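Local coordinates for protein putative NAD-dependent epimerase/dehydratase (Bacillus halodurans, PDB 3E8X) that binds NADP through a Rossmann fold and is probably an NAD(P)-dependent epimerase or dehydratase of the short-chain dehydrogenase/reductase type, its substrate unknown, at residues L25-N30 / V49-N54; V33-L38 / P59-R64; S39-K44 / V203-V208; V88-G93 / F126-S131. All blocks are in the same frame, centred on the assembly; numbering follows the deposited sequence. Where two conformers were deposited one is given.

Contact 1. Residues L25-N30 / V49-N54; sequences LVVGAN and VAMVRN. With NAP (NADP nicotinamide-adenine-dinucleotide phosphate), chain B.
The carbonyl oxygen of M51, a selenomethionine, is gripped at the point where the two parallel strands part: a water joins it to the backbone N of G28, and A29 N adds a weak bond of 3.4 Å. Further back the pairing is regular. V26 N gives a nearly straight bond of 2.8 Å to V49 O, and V26 O takes M51 N at 3.1 Å. L25 has CG anti to its backbone N (chi1 -175°), which sends CD1 over to V49 CG1 at 3.8 Å and on to the CB of M51. CB of A29 and CB of A50 are pressed together at 3.4 Å, tighter than usual for carbons. Beyond the strand ends both segments turn to the cofactor, the usual place for it in a Rossmann fold. N30 ND2 donates to O1X of the NADP 2'-phosphate at 2.7 Å, and in one of two conformers R53 NE bonds O2X at 3.0 Å. This grip on the phosphate is consistent with a preference for NADP over NAD. Strand 23-27 also pairs with strand 87-90; helix 32-43 packs on V26, while L61 of helix 58-63 and strand 68-71 pack on A50.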
# COMPACT_ATOMS: atom_id res chain seq x y z
N LEU A 25 18.80 -12.31 9.29
CA LEU A 25 18.67 -12.04 7.87
C LEU A 25 18.58 -10.54 7.65
O LEU A 25 17.66 -9.89 8.14
CB LEU A 25 17.44 -12.70 7.27
CG LEU A 25 17.25 -12.59 5.75
CD1 LEU A 25 18.40 -13.39 4.99
CD2 LEU A 25 15.83 -13.13 5.44
N VAL A 26 19.54 -10.02 6.89
CA VAL A 26 19.50 -8.60 6.43
C VAL A 26 18.99 -8.56 4.96
O VAL A 26 19.65 -9.01 4.03
CB VAL A 26 20.83 -7.90 6.61
CG1 VAL A 26 20.70 -6.37 6.24
CG2 VAL A 26 21.31 -8.05 8.08
N VAL A 27 17.74 -8.16 4.83
CA VAL A 27 17.07 -8.00 3.52
C VAL A 27 17.51 -6.62 3.01
O VAL A 27 17.45 -5.62 3.72
CB VAL A 27 15.55 -8.13 3.64
CG1 VAL A 27 14.83 -7.91 2.28
CG2 VAL A 27 15.18 -9.49 4.27
N GLY A 28 18.04 -6.58 1.80
CA GLY A 28 18.59 -5.32 1.32
C GLY A 28 20.05 -5.15 1.72
O GLY A 28 20.51 -4.02 1.86
N ALA A 29 20.77 -6.28 1.83
CA ALA A 29 22.08 -6.32 2.51
C ALA A 29 23.24 -5.58 1.75
O ALA A 29 24.29 -5.27 2.36
CB ALA A 29 22.49 -7.79 2.89
N ASN A 30 23.04 -5.34 0.46
CA ASN A 30 24.01 -4.57 -0.34
C ASN A 30 23.83 -3.05 -0.29
O ASN A 30 24.65 -2.32 -0.87
CB ASN A 30 24.02 -5.04 -1.80
CG ASN A 30 25.33 -4.69 -2.51
OD1 ASN A 30 26.43 -4.88 -1.97
ND2 ASN A 30 25.22 -4.17 -3.74
N VAL A 49 23.24 -12.70 8.04
CA VAL A 49 23.00 -13.44 6.81
C VAL A 49 22.59 -12.38 5.82
O VAL A 49 21.56 -11.75 5.98
CB VAL A 49 21.93 -14.56 6.99
CG1 VAL A 49 21.63 -15.27 5.62
CG2 VAL A 49 22.36 -15.59 8.11
N ALA A 50 23.43 -12.17 4.80
CA ALA A 50 23.15 -11.14 3.80
C ALA A 50 22.34 -11.70 2.66
O ALA A 50 22.74 -12.70 2.03
CB ALA A 50 24.48 -10.54 3.27
N MSE A 51 21.20 -11.08 2.39
CA MSE A 51 20.41 -11.42 1.19
C MSE A 51 20.76 -10.43 0.06
O MSE A 51 20.66 -9.21 0.20
CB MSE A 51 18.89 -11.42 1.46
CG MSE A 51 17.99 -11.66 0.24
SE MSE A 51 16.13 -11.75 0.81
CE MSE A 51 15.03 -11.05 -0.73
N VAL A 52 21.14 -11.03 -1.06
CA VAL A 52 21.60 -10.31 -2.26
C VAL A 52 20.91 -10.86 -3.51
O VAL A 52 20.58 -12.02 -3.58
CB VAL A 52 23.16 -10.42 -2.42
CG1 VAL A 52 23.78 -9.78 -1.25
CG2 VAL A 52 23.63 -11.87 -2.50
N ARG A 53 20.71 -9.97 -4.48
CA ARG A 53 20.12 -10.30 -5.78
C ARG A 53 21.08 -11.11 -6.64
O ARG A 53 20.65 -11.99 -7.40
CB ARG A 53 19.78 -9.01 -6.54
CG ARG A 53 18.52 -8.31 -6.09
CD ARG A 53 18.09 -7.23 -7.10
NE ARG A 53 18.61 -5.88 -6.81
CZ ARG A 53 18.09 -4.76 -7.33
NH1 ARG A 53 18.61 -3.58 -7.03
NH2 ARG A 53 17.05 -4.81 -8.16
N ASN A 54 22.37 -10.79 -6.58
CA ASN A 54 23.36 -11.63 -7.32
C ASN A 54 24.54 -12.06 -6.51
O ASN A 54 25.02 -11.33 -5.66
CB ASN A 54 23.75 -11.09 -8.71
CG ASN A 54 24.57 -9.81 -8.66
OD1 ASN A 54 25.61 -9.67 -9.33
ND2 ASN A 54 24.06 -8.84 -7.93
PA NAP B . 20.25 1.76 -0.39
O1A NAP B . 19.46 2.18 -1.64
O2A NAP B . 21.74 2.01 -0.33
O5B NAP B . 19.86 0.22 -0.11
C5B NAP B . 18.79 -0.47 -0.79
C4B NAP B . 19.13 -1.93 -1.10
O4B NAP B . 17.90 -2.55 -1.54
C3B NAP B . 20.16 -2.15 -2.24
O3B NAP B . 21.32 -2.91 -1.84
C2B NAP B . 19.41 -2.94 -3.29
O2B NAP B . 20.16 -3.96 -4.00
C1B NAP B . 18.29 -3.57 -2.45
N9A NAP B . 17.20 -4.06 -3.34
C8A NAP B . 16.59 -3.37 -4.31
N7A NAP B . 15.70 -4.18 -4.92
C5A NAP B . 15.77 -5.38 -4.32
C6A NAP B . 15.10 -6.60 -4.50
N6A NAP B . 14.16 -6.72 -5.46
N1A NAP B . 15.42 -7.68 -3.74
C2A NAP B . 16.35 -7.56 -2.80
N3A NAP B . 17.01 -6.41 -2.59
C4A NAP B . 16.73 -5.30 -3.33
O3 NAP B . 19.56 2.54 0.88
PN NAP B . 20.26 2.99 2.29
O1N NAP B . 20.84 4.36 2.06
O2N NAP B . 21.00 1.78 2.80
O5D NAP B . 19.02 3.35 3.25
C5D NAP B . 18.27 2.32 3.88
C4D NAP B . 16.81 2.74 3.84
O4D NAP B . 16.58 3.94 4.58
C3D NAP B . 16.35 3.03 2.42
O3D NAP B . 15.96 1.80 1.79
C2D NAP B . 15.27 4.10 2.59
O2D NAP B . 13.96 3.60 2.42
C1D NAP B . 15.42 4.60 4.05
N1N NAP B . 15.54 6.08 4.23
C2N NAP B . 16.31 6.86 3.43
C3N NAP B . 16.39 8.25 3.65
C7N NAP B . 17.27 9.16 2.82
O7N NAP B . 17.56 10.28 3.27
N7N NAP B . 17.74 8.70 1.65
C4N NAP B . 15.67 8.82 4.71
C5N NAP B . 14.90 8.00 5.51
C6N NAP B . 14.86 6.64 5.25
P2B NAP B . 21.36 -3.67 -5.08
O1X NAP B . 22.63 -3.57 -4.27
O2X NAP B . 21.35 -4.91 -5.97
O3X NAP B . 20.96 -2.36 -5.71
O HOH W 1 18.00 -7.97 -0.38

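Contact 2. Residues V33-L38 / P59-R64; sequences VARYLL and PELRER. With NAP (NADP nicotinamide-adenine-dinucleotide phosphate), chain B.
The guanidinium planes of R35 and R64 lie only 15° apart, yet neither group sits squarely on the other: R64 NH2 reaches R35 obliquely, 4.0 Å from its NH1, and the CD of R35 approaches the R64 guanidinium obliquely too, 3.9 Å from NE. L61 CD2 comes at the R35 group in the same slanting way. Two like charges this close would probably repel, and no hydrogen bond crosses the contact to offset that; R35, however, has a partner of its own, since its NH2 bonds OD1 of N30. That bond anchors the head of R35, and N30 in turn holds the cofactor phosphate, so R35 probably acts as a second-shell support. The stems do the packing. R35 is extended from CG to NE and runs across L61 at about a right angle, its CG 3.7 Å from CD2. On the more buried side CD1 of L38 meets CD2 of L61 at 3.9 Å, while L38 C lies 3.8 Å from R64 O. At the opposite end of the segment V33 N donates to the pyrophosphate oxygen O2N at 2.8 Å, as expected for the first turn of a Rossmann helix. Helices 32-43 and 58-63 thus sit together on one side of the sheet: L38 and L61 both rest on A50 of strand 47-52, L61 also meets I69 of strand 68-71, and L37 faces helix 197-207.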
# COMPACT_ATOMS: atom_id res chain seq x y z
N VAL A 33 23.19 1.54 4.45
CA VAL A 33 22.92 1.18 5.85
C VAL A 33 23.22 -0.30 6.16
O VAL A 33 23.93 -0.61 7.11
CB VAL A 33 21.49 1.53 6.29
CG1 VAL A 33 21.21 1.04 7.74
CG2 VAL A 33 21.26 3.03 6.21
N ALA A 34 22.71 -1.20 5.32
CA ALA A 34 22.84 -2.64 5.51
C ALA A 34 24.26 -3.11 5.58
O ALA A 34 24.61 -4.00 6.39
CB ALA A 34 22.11 -3.39 4.44
N ARG A 35 25.09 -2.54 4.71
CA ARG A 35 26.48 -2.87 4.73
C ARG A 35 27.13 -2.59 6.08
O ARG A 35 27.82 -3.47 6.61
CB ARG A 35 27.22 -2.11 3.64
CG ARG A 35 27.06 -2.77 2.27
CD ARG A 35 27.83 -1.97 1.26
NE ARG A 35 27.81 -2.60 -0.05
CZ ARG A 35 28.55 -2.19 -1.07
NH1 ARG A 35 29.36 -1.13 -0.92
NH2 ARG A 35 28.51 -2.84 -2.24
N TYR A 36 26.98 -1.35 6.60
CA TYR A 36 27.41 -1.06 7.97
C TYR A 36 26.78 -1.99 9.01
O TYR A 36 27.48 -2.46 9.94
CB TYR A 36 27.19 0.40 8.34
CG TYR A 36 27.84 1.36 7.40
CD1 TYR A 36 29.05 1.03 6.77
CD2 TYR A 36 27.28 2.60 7.14
CE1 TYR A 36 29.67 1.89 5.86
CE2 TYR A 36 27.89 3.49 6.27
CZ TYR A 36 29.11 3.12 5.64
OH TYR A 36 29.76 3.96 4.75
N LEU A 37 25.47 -2.22 8.87
CA LEU A 37 24.78 -3.15 9.75
C LEU A 37 25.40 -4.57 9.82
O LEU A 37 25.42 -5.16 10.89
CB LEU A 37 23.30 -3.26 9.34
CG LEU A 37 22.35 -4.05 10.25
CD1 LEU A 37 22.39 -3.55 11.73
CD2 LEU A 37 20.95 -4.08 9.64
N LEU A 38 25.93 -5.10 8.73
CA LEU A 38 26.57 -6.42 8.80
C LEU A 38 27.69 -6.45 9.84
O LEU A 38 27.80 -7.35 10.66
CB LEU A 38 27.12 -6.85 7.42
CG LEU A 38 26.07 -7.04 6.30
CD1 LEU A 38 26.69 -7.19 4.94
CD2 LEU A 38 25.08 -8.21 6.63
N PRO A 59 31.06 -12.11 -1.85
CA PRO A 59 32.40 -12.05 -1.28
C PRO A 59 32.72 -10.77 -0.50
O PRO A 59 33.28 -10.87 0.59
CB PRO A 59 33.31 -12.23 -2.51
CG PRO A 59 32.46 -13.02 -3.47
CD PRO A 59 31.08 -12.52 -3.26
N GLU A 60 32.34 -9.59 -1.01
CA GLU A 60 32.62 -8.35 -0.27
C GLU A 60 31.75 -8.17 0.96
O GLU A 60 32.16 -7.55 1.95
CB GLU A 60 32.58 -7.11 -1.18
CG GLU A 60 33.79 -7.04 -2.12
CD GLU A 60 33.92 -5.71 -2.84
OE1 GLU A 60 33.27 -4.69 -2.47
OE2 GLU A 60 34.70 -5.67 -3.77
N LEU A 61 30.52 -8.70 0.91
CA LEU A 61 29.65 -8.62 2.10
C LEU A 61 30.14 -9.56 3.21
O LEU A 61 30.07 -9.21 4.38
CB LEU A 61 28.19 -8.86 1.75
CG LEU A 61 27.63 -7.78 0.80
CD1 LEU A 61 26.28 -8.17 0.55
CD2 LEU A 61 27.78 -6.32 1.34
N ARG A 62 30.70 -10.70 2.84
CA ARG A 62 31.43 -11.52 3.81
C ARG A 62 32.61 -10.75 4.45
O ARG A 62 32.80 -10.85 5.66
CB ARG A 62 31.97 -12.80 3.16
CG ARG A 62 30.94 -13.77 2.72
CD ARG A 62 31.58 -15.09 2.23
NE ARG A 62 30.56 -16.00 1.69
CZ ARG A 62 29.84 -16.86 2.42
NH1 ARG A 62 30.01 -16.97 3.73
NH2 ARG A 62 28.95 -17.64 1.83
N GLU A 63 33.39 -9.99 3.67
CA GLU A 63 34.48 -9.15 4.18
C GLU A 63 33.94 -8.09 5.16
O GLU A 63 34.56 -7.77 6.16
CB GLU A 63 35.20 -8.41 3.03
CG GLU A 63 36.04 -9.30 2.14
CD GLU A 63 36.74 -8.53 1.08
OE1 GLU A 63 36.47 -7.32 0.93
OE2 GLU A 63 37.56 -9.12 0.36
N ARG A 64 32.78 -7.55 4.86
CA ARG A 64 32.12 -6.53 5.71
C ARG A 64 31.41 -7.08 6.96
O ARG A 64 30.89 -6.32 7.79
CB ARG A 64 31.12 -5.78 4.86
CG ARG A 64 31.80 -5.09 3.69
CD ARG A 64 30.84 -4.04 3.15
NE ARG A 64 31.46 -3.22 2.13
CZ ARG A 64 32.16 -2.13 2.37
NH1 ARG A 64 32.37 -1.70 3.61
NH2 ARG A 64 32.67 -1.47 1.35
PA NAP B . 20.25 1.76 -0.39
O1A NAP B . 19.46 2.18 -1.64
O2A NAP B . 21.74 2.01 -0.33
O5B NAP B . 19.86 0.22 -0.11
C5B NAP B . 18.79 -0.47 -0.79
C4B NAP B . 19.13 -1.93 -1.10
O4B NAP B . 17.90 -2.55 -1.54
C3B NAP B . 20.16 -2.15 -2.24
O3B NAP B . 21.32 -2.91 -1.84
C2B NAP B . 19.41 -2.94 -3.29
O2B NAP B . 20.16 -3.96 -4.00
C1B NAP B . 18.29 -3.57 -2.45
N9A NAP B . 17.20 -4.06 -3.34
C8A NAP B . 16.59 -3.37 -4.31
N7A NAP B . 15.70 -4.18 -4.92
C5A NAP B . 15.77 -5.38 -4.32
C6A NAP B . 15.10 -6.60 -4.50
N6A NAP B . 14.16 -6.72 -5.46
N1A NAP B . 15.42 -7.68 -3.74
C2A NAP B . 16.35 -7.56 -2.80
N3A NAP B . 17.01 -6.41 -2.59
C4A NAP B . 16.73 -5.30 -3.33
O3 NAP B . 19.56 2.54 0.88
PN NAP B . 20.26 2.99 2.29
O1N NAP B . 20.84 4.36 2.06
O2N NAP B . 21.00 1.78 2.80
O5D NAP B . 19.02 3.35 3.25
C5D NAP B . 18.27 2.32 3.88
C4D NAP B . 16.81 2.74 3.84
O4D NAP B . 16.58 3.94 4.58
C3D NAP B . 16.35 3.03 2.42
O3D NAP B . 15.96 1.80 1.79
C2D NAP B . 15.27 4.10 2.59
O2D NAP B . 13.96 3.60 2.42
C1D NAP B . 15.42 4.60 4.05
N1N NAP B . 15.54 6.08 4.23
C2N NAP B . 16.31 6.86 3.43
C3N NAP B . 16.39 8.25 3.65
C7N NAP B . 17.27 9.16 2.82
O7N NAP B . 17.56 10.28 3.27
N7N NAP B . 17.74 8.70 1.65
C4N NAP B . 15.67 8.82 4.71
C5N NAP B . 14.90 8.00 5.51
C6N NAP B . 14.86 6.64 5.25
P2B NAP B . 21.36 -3.67 -5.08
O1X NAP B . 22.63 -3.57 -4.27
O2X NAP B . 21.35 -4.91 -5.97
O3X NAP B . 20.96 -2.36 -5.71

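Contact 3. Residues S39-K44 / V203-V208; sequences SELKNK and VIAELV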
# COMPACT_ATOMS: atom_id res chain seq x y z
N SER A 39 28.52 -5.42 9.81
CA SER A 39 29.61 -5.28 10.75
C SER A 39 29.13 -5.03 12.19
O SER A 39 29.63 -5.61 13.12
CB SER A 39 30.54 -4.15 10.29
OG SER A 39 31.60 -3.97 11.21
N GLU A 40 28.13 -4.19 12.35
CA GLU A 40 27.61 -3.91 13.68
C GLU A 40 27.03 -5.16 14.33
O GLU A 40 27.27 -5.39 15.50
CB GLU A 40 26.60 -2.79 13.63
CG GLU A 40 27.20 -1.46 13.14
CD GLU A 40 28.29 -0.90 14.06
OE1 GLU A 40 28.41 -1.28 15.25
OE2 GLU A 40 29.01 -0.02 13.57
N LEU A 41 26.31 -5.98 13.56
CA LEU A 41 25.70 -7.20 14.06
C LEU A 41 26.78 -8.22 14.43
O LEU A 41 26.74 -8.85 15.49
CB LEU A 41 24.71 -7.76 13.02
CG LEU A 41 23.39 -7.04 12.74
CD1 LEU A 41 22.75 -7.68 11.51
CD2 LEU A 41 22.45 -7.07 13.95
N LYS A 42 27.76 -8.37 13.57
CA LYS A 42 28.86 -9.27 13.82
C LYS A 42 29.55 -8.92 15.15
O LYS A 42 29.84 -9.79 15.99
CB LYS A 42 29.86 -9.17 12.67
CG LYS A 42 31.16 -9.80 13.00
CD LYS A 42 32.09 -9.89 11.84
CE LYS A 42 33.30 -10.70 12.25
NZ LYS A 42 34.18 -10.95 11.11
N ASN A 43 29.80 -7.63 15.36
CA ASN A 43 30.58 -7.27 16.52
C ASN A 43 29.74 -7.25 17.81
O ASN A 43 30.28 -7.17 18.89
CB ASN A 43 31.42 -6.01 16.25
CG ASN A 43 32.57 -6.28 15.24
OD1 ASN A 43 33.55 -6.95 15.55
ND2 ASN A 43 32.41 -5.79 14.02
N LYS A 44 28.43 -7.42 17.67
CA LYS A 44 27.52 -7.67 18.79
C LYS A 44 27.38 -9.18 19.09
O LYS A 44 26.68 -9.56 20.02
CB LYS A 44 26.14 -7.11 18.46
CG LYS A 44 26.00 -5.64 18.62
CD LYS A 44 26.08 -5.29 20.03
CE LYS A 44 25.63 -3.90 20.31
NZ LYS A 44 25.63 -3.76 21.81
N VAL A 203 22.22 1.79 15.84
CA VAL A 203 20.94 1.74 16.52
C VAL A 203 20.23 0.39 16.32
O VAL A 203 19.81 -0.24 17.27
CB VAL A 203 20.01 2.89 16.08
CG1 VAL A 203 18.61 2.69 16.67
CG2 VAL A 203 20.61 4.25 16.49
N ILE A 204 20.15 -0.08 15.09
CA ILE A 204 19.49 -1.34 14.78
C ILE A 204 20.16 -2.48 15.49
O ILE A 204 19.50 -3.27 16.14
CB ILE A 204 19.46 -1.63 13.24
CG1 ILE A 204 18.62 -0.57 12.53
CG2 ILE A 204 18.97 -3.11 12.93
CD1 ILE A 204 18.83 -0.42 10.99
N ALA A 205 21.48 -2.61 15.31
CA ALA A 205 22.27 -3.67 15.96
C ALA A 205 22.13 -3.63 17.50
O ALA A 205 22.07 -4.67 18.17
CB ALA A 205 23.75 -3.58 15.53
N GLU A 206 22.01 -2.44 18.06
CA GLU A 206 21.93 -2.31 19.51
C GLU A 206 20.64 -2.94 20.04
O GLU A 206 20.63 -3.52 21.13
CB GLU A 206 22.01 -0.83 19.93
CG GLU A 206 22.13 -0.60 21.42
CD GLU A 206 23.46 -1.08 22.02
OE1 GLU A 206 24.44 -1.33 21.28
OE2 GLU A 206 23.53 -1.17 23.25
N LEU A 207 19.56 -2.82 19.26
CA LEU A 207 18.22 -3.19 19.76
C LEU A 207 17.68 -4.55 19.27
O LEU A 207 16.68 -5.02 19.78
CB LEU A 207 17.22 -2.02 19.53
CG LEU A 207 16.87 -1.47 18.12
CD1 LEU A 207 16.11 -2.49 17.32
CD2 LEU A 207 16.02 -0.22 18.34
N VAL A 208 18.39 -5.22 18.39
CA VAL A 208 17.87 -6.43 17.80
C VAL A 208 17.53 -7.52 18.84
O VAL A 208 16.51 -8.23 18.72
CB VAL A 208 18.75 -6.92 16.60
CG1 VAL A 208 20.06 -7.49 17.12
CG2 VAL A 208 17.97 -7.95 15.76
O HOH W 2 22.40 -4.57 22.70
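Helices 32-43 and 197-207 come together here, with the CA atoms of L41 and A205 just 5.3 Å apart. Such a close approach is possible because A205 points a single methyl at its neighbour: its CB touches the CB of E40 at 3.5 Å. L41 puts CD2 beside A205 and against CG1 of V208, 4.0 Å away, the two side chains crossing at about a right angle. K44, just past the helix, closes the outer edge. With chi2 bent to -68°, its chain runs past A205, and NZ forms a 2.8 Å salt bridge with OE1 of E206, meeting that oxygen from above the carboxylate plane. E206 starts away from the other helix but folds back at chi2 (67°) to receive it. A glutamine in its place would lose the negative charge and is likely to leave K44 without its ionic mate. E40 turns its acid elsewhere, to K202, and N43 N bonds S39 O. The chemistry is thus divided: an apolar join of small and branched side chains, with an ion pair clamping its exposed margin, well away from the cofactor.

Contact 4. Residues V88-G93 / F126-S131; sequences VVFAAG and FIMVSS. With NAP (NADP nicotinamide-adenine-dinucleotide phosphate), chain B.
V88, V89 and F90 are packed tightly against F126, I127 and M128, a selenomethionine, in a parallel pairing: I127 N bonds V88 O at 2.9 Å, F90 N bonds I127 O, and V129 N reaches F90 O. On one face of the sheet the F126 ring spans V88 and F90, its CE1 4.0 Å from V88 CG1 and its CZ 3.9 Å from F90 CB; the M128 chain, bent at chi2 (71°), brings SE back into an oblique Met-aromatic contact with F90. Were the F126 ring cut back to the methyl of an alanine, V88 and F90 would probably lose their shared partner, opening a gap. The other face carries V89 against I127 and V129. Past V129 direct packing gives way to a water within bonding distance of both A92 O and V129 O, and to NADP: G93 N bonds O4B at 3.3 Å. Helices 100-121 and 145-160 cover the F126 face, helix 197-207 the V89 face, and strand 23-27 pairs along the other edge of 87-90.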
# COMPACT_ATOMS: atom_id res chain seq x y z
N VAL A 88 14.71 -10.86 11.43
CA VAL A 88 14.78 -10.26 10.10
C VAL A 88 14.93 -8.78 10.26
O VAL A 88 14.24 -8.20 11.05
CB VAL A 88 13.50 -10.53 9.25
CG1 VAL A 88 13.59 -9.83 7.87
CG2 VAL A 88 13.29 -12.04 9.05
N VAL A 89 15.83 -8.18 9.48
CA VAL A 89 15.88 -6.69 9.38
C VAL A 89 15.52 -6.35 7.92
O VAL A 89 16.19 -6.80 6.98
CB VAL A 89 17.27 -6.14 9.78
CG1 VAL A 89 17.38 -4.62 9.50
CG2 VAL A 89 17.53 -6.51 11.30
N PHE A 90 14.43 -5.58 7.75
CA PHE A 90 14.07 -5.12 6.41
C PHE A 90 14.77 -3.77 6.16
O PHE A 90 14.33 -2.70 6.67
CB PHE A 90 12.55 -5.03 6.23
CG PHE A 90 12.14 -4.77 4.79
CD1 PHE A 90 12.02 -5.82 3.89
CD2 PHE A 90 11.98 -3.48 4.31
CE1 PHE A 90 11.67 -5.58 2.56
CE2 PHE A 90 11.64 -3.24 2.99
CZ PHE A 90 11.50 -4.28 2.12
N ALA A 91 15.85 -3.82 5.38
CA ALA A 91 16.65 -2.66 5.04
C ALA A 91 16.68 -2.41 3.51
O ALA A 91 17.58 -1.75 3.02
CB ALA A 91 18.10 -2.80 5.62
N ALA A 92 15.69 -2.95 2.78
CA ALA A 92 15.64 -2.85 1.32
C ALA A 92 14.89 -1.61 0.87
O ALA A 92 14.08 -1.02 1.60
CB ALA A 92 15.00 -4.11 0.71
N GLY A 93 15.12 -1.23 -0.36
CA GLY A 93 14.51 -0.05 -0.93
C GLY A 93 14.86 0.03 -2.39
O GLY A 93 15.96 -0.38 -2.79
N PHE A 126 11.41 -8.90 14.22
CA PHE A 126 11.39 -8.17 12.98
C PHE A 126 11.72 -6.68 13.24
O PHE A 126 11.02 -5.99 14.00
CB PHE A 126 10.04 -8.33 12.30
CG PHE A 126 10.02 -7.95 10.84
CD1 PHE A 126 9.87 -8.94 9.87
CD2 PHE A 126 10.10 -6.62 10.43
CE1 PHE A 126 9.85 -8.60 8.53
CE2 PHE A 126 10.10 -6.28 9.08
CZ PHE A 126 9.96 -7.27 8.13
N ILE A 127 12.79 -6.20 12.59
CA ILE A 127 13.15 -4.78 12.64
C ILE A 127 12.92 -4.14 11.25
O ILE A 127 13.50 -4.55 10.24
CB ILE A 127 14.65 -4.58 13.06
CG1 ILE A 127 15.06 -5.61 14.16
CG2 ILE A 127 14.94 -3.07 13.40
CD1 ILE A 127 14.28 -5.55 15.41
N MSE A 128 12.03 -3.15 11.21
CA MSE A 128 11.77 -2.36 10.05
C MSE A 128 12.61 -1.08 10.05
O MSE A 128 12.64 -0.33 11.02
CB MSE A 128 10.30 -1.99 10.03
CG MSE A 128 9.94 -0.95 9.01
SE MSE A 128 10.08 -1.80 7.26
CE MSE A 128 8.51 -2.89 7.21
N VAL A 129 13.32 -0.85 8.95
CA VAL A 129 13.98 0.43 8.68
C VAL A 129 13.01 1.23 7.82
O VAL A 129 12.84 0.97 6.66
CB VAL A 129 15.35 0.27 7.99
CG1 VAL A 129 16.03 1.60 7.80
CG2 VAL A 129 16.21 -0.70 8.81
N SER A 130 12.40 2.20 8.46
CA SER A 130 11.41 3.04 7.87
C SER A 130 12.00 4.44 7.65
O SER A 130 13.12 4.58 7.17
CB SER A 130 10.18 3.05 8.80
OG SER A 130 9.13 3.75 8.23
N SER A 131 11.20 5.47 7.91
CA SER A 131 11.59 6.87 7.67
C SER A 131 10.70 7.81 8.50
O SER A 131 9.54 7.51 8.74
CB SER A 131 11.46 7.21 6.17
OG SER A 131 11.86 8.54 5.82
PA NAP B . 20.25 1.76 -0.39
O1A NAP B . 19.46 2.18 -1.64
O2A NAP B . 21.74 2.01 -0.33
O5B NAP B . 19.86 0.22 -0.11
C5B NAP B . 18.79 -0.47 -0.79
C4B NAP B . 19.13 -1.93 -1.10
O4B NAP B . 17.90 -2.55 -1.54
C3B NAP B . 20.16 -2.15 -2.24
O3B NAP B . 21.32 -2.91 -1.84
C2B NAP B . 19.41 -2.94 -3.29
O2B NAP B . 20.16 -3.96 -4.00
C1B NAP B . 18.29 -3.57 -2.45
N9A NAP B . 17.20 -4.06 -3.34
C8A NAP B . 16.59 -3.37 -4.31
N7A NAP B . 15.70 -4.18 -4.92
C5A NAP B . 15.77 -5.38 -4.32
C6A NAP B . 15.10 -6.60 -4.50
N6A NAP B . 14.16 -6.72 -5.46
N1A NAP B . 15.42 -7.68 -3.74
C2A NAP B . 16.35 -7.56 -2.80
N3A NAP B . 17.01 -6.41 -2.59
C4A NAP B . 16.73 -5.30 -3.33
O3 NAP B . 19.56 2.54 0.88
PN NAP B . 20.26 2.99 2.29
O1N NAP B . 20.84 4.36 2.06
O2N NAP B . 21.00 1.78 2.80
O5D NAP B . 19.02 3.35 3.25
C5D NAP B . 18.27 2.32 3.88
C4D NAP B . 16.81 2.74 3.84
O4D NAP B . 16.58 3.94 4.58
C3D NAP B . 16.35 3.03 2.42
O3D NAP B . 15.96 1.80 1.79
C2D NAP B . 15.27 4.10 2.59
O2D NAP B . 13.96 3.60 2.42
C1D NAP B . 15.42 4.60 4.05
N1N NAP B . 15.54 6.08 4.23
C2N NAP B . 16.31 6.86 3.43
C3N NAP B . 16.39 8.25 3.65
C7N NAP B . 17.27 9.16 2.82
O7N NAP B . 17.56 10.28 3.27
N7N NAP B . 17.74 8.70 1.65
C4N NAP B . 15.67 8.82 4.71
C5N NAP B . 14.90 8.00 5.51
C6N NAP B . 14.86 6.64 5.25
P2B NAP B . 21.36 -3.67 -5.08
O1X NAP B . 22.63 -3.57 -4.27
O2X NAP B . 21.35 -4.91 -5.97
O3X NAP B . 20.96 -2.36 -5.71
O HOH W 3 13.83 -0.19 4.40

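From the N terminus, strand 23-27 leads through helix 32-43 into strand 47-52, and contact 1 closes that first beta-alpha-beta unit. Contact 2 crosses it, starting inside its loop and ending beyond it, and ties the same helix to helix 58-63; V52 packing on L61 joins the two. Contact 3 starts later on helix 32-43, crosses contacts 1 and 2, and closes the longest loop, out to helix 197-207. Contact 4 is nested within that loop and closes the unit of strands 87-90 and 125-129, in series after contacts 1 and 2. Backbone bonds from L25 and V27 to V89 and A91 link contacts 1 and 4 in one sheet, and I204 packs contact 3 onto it.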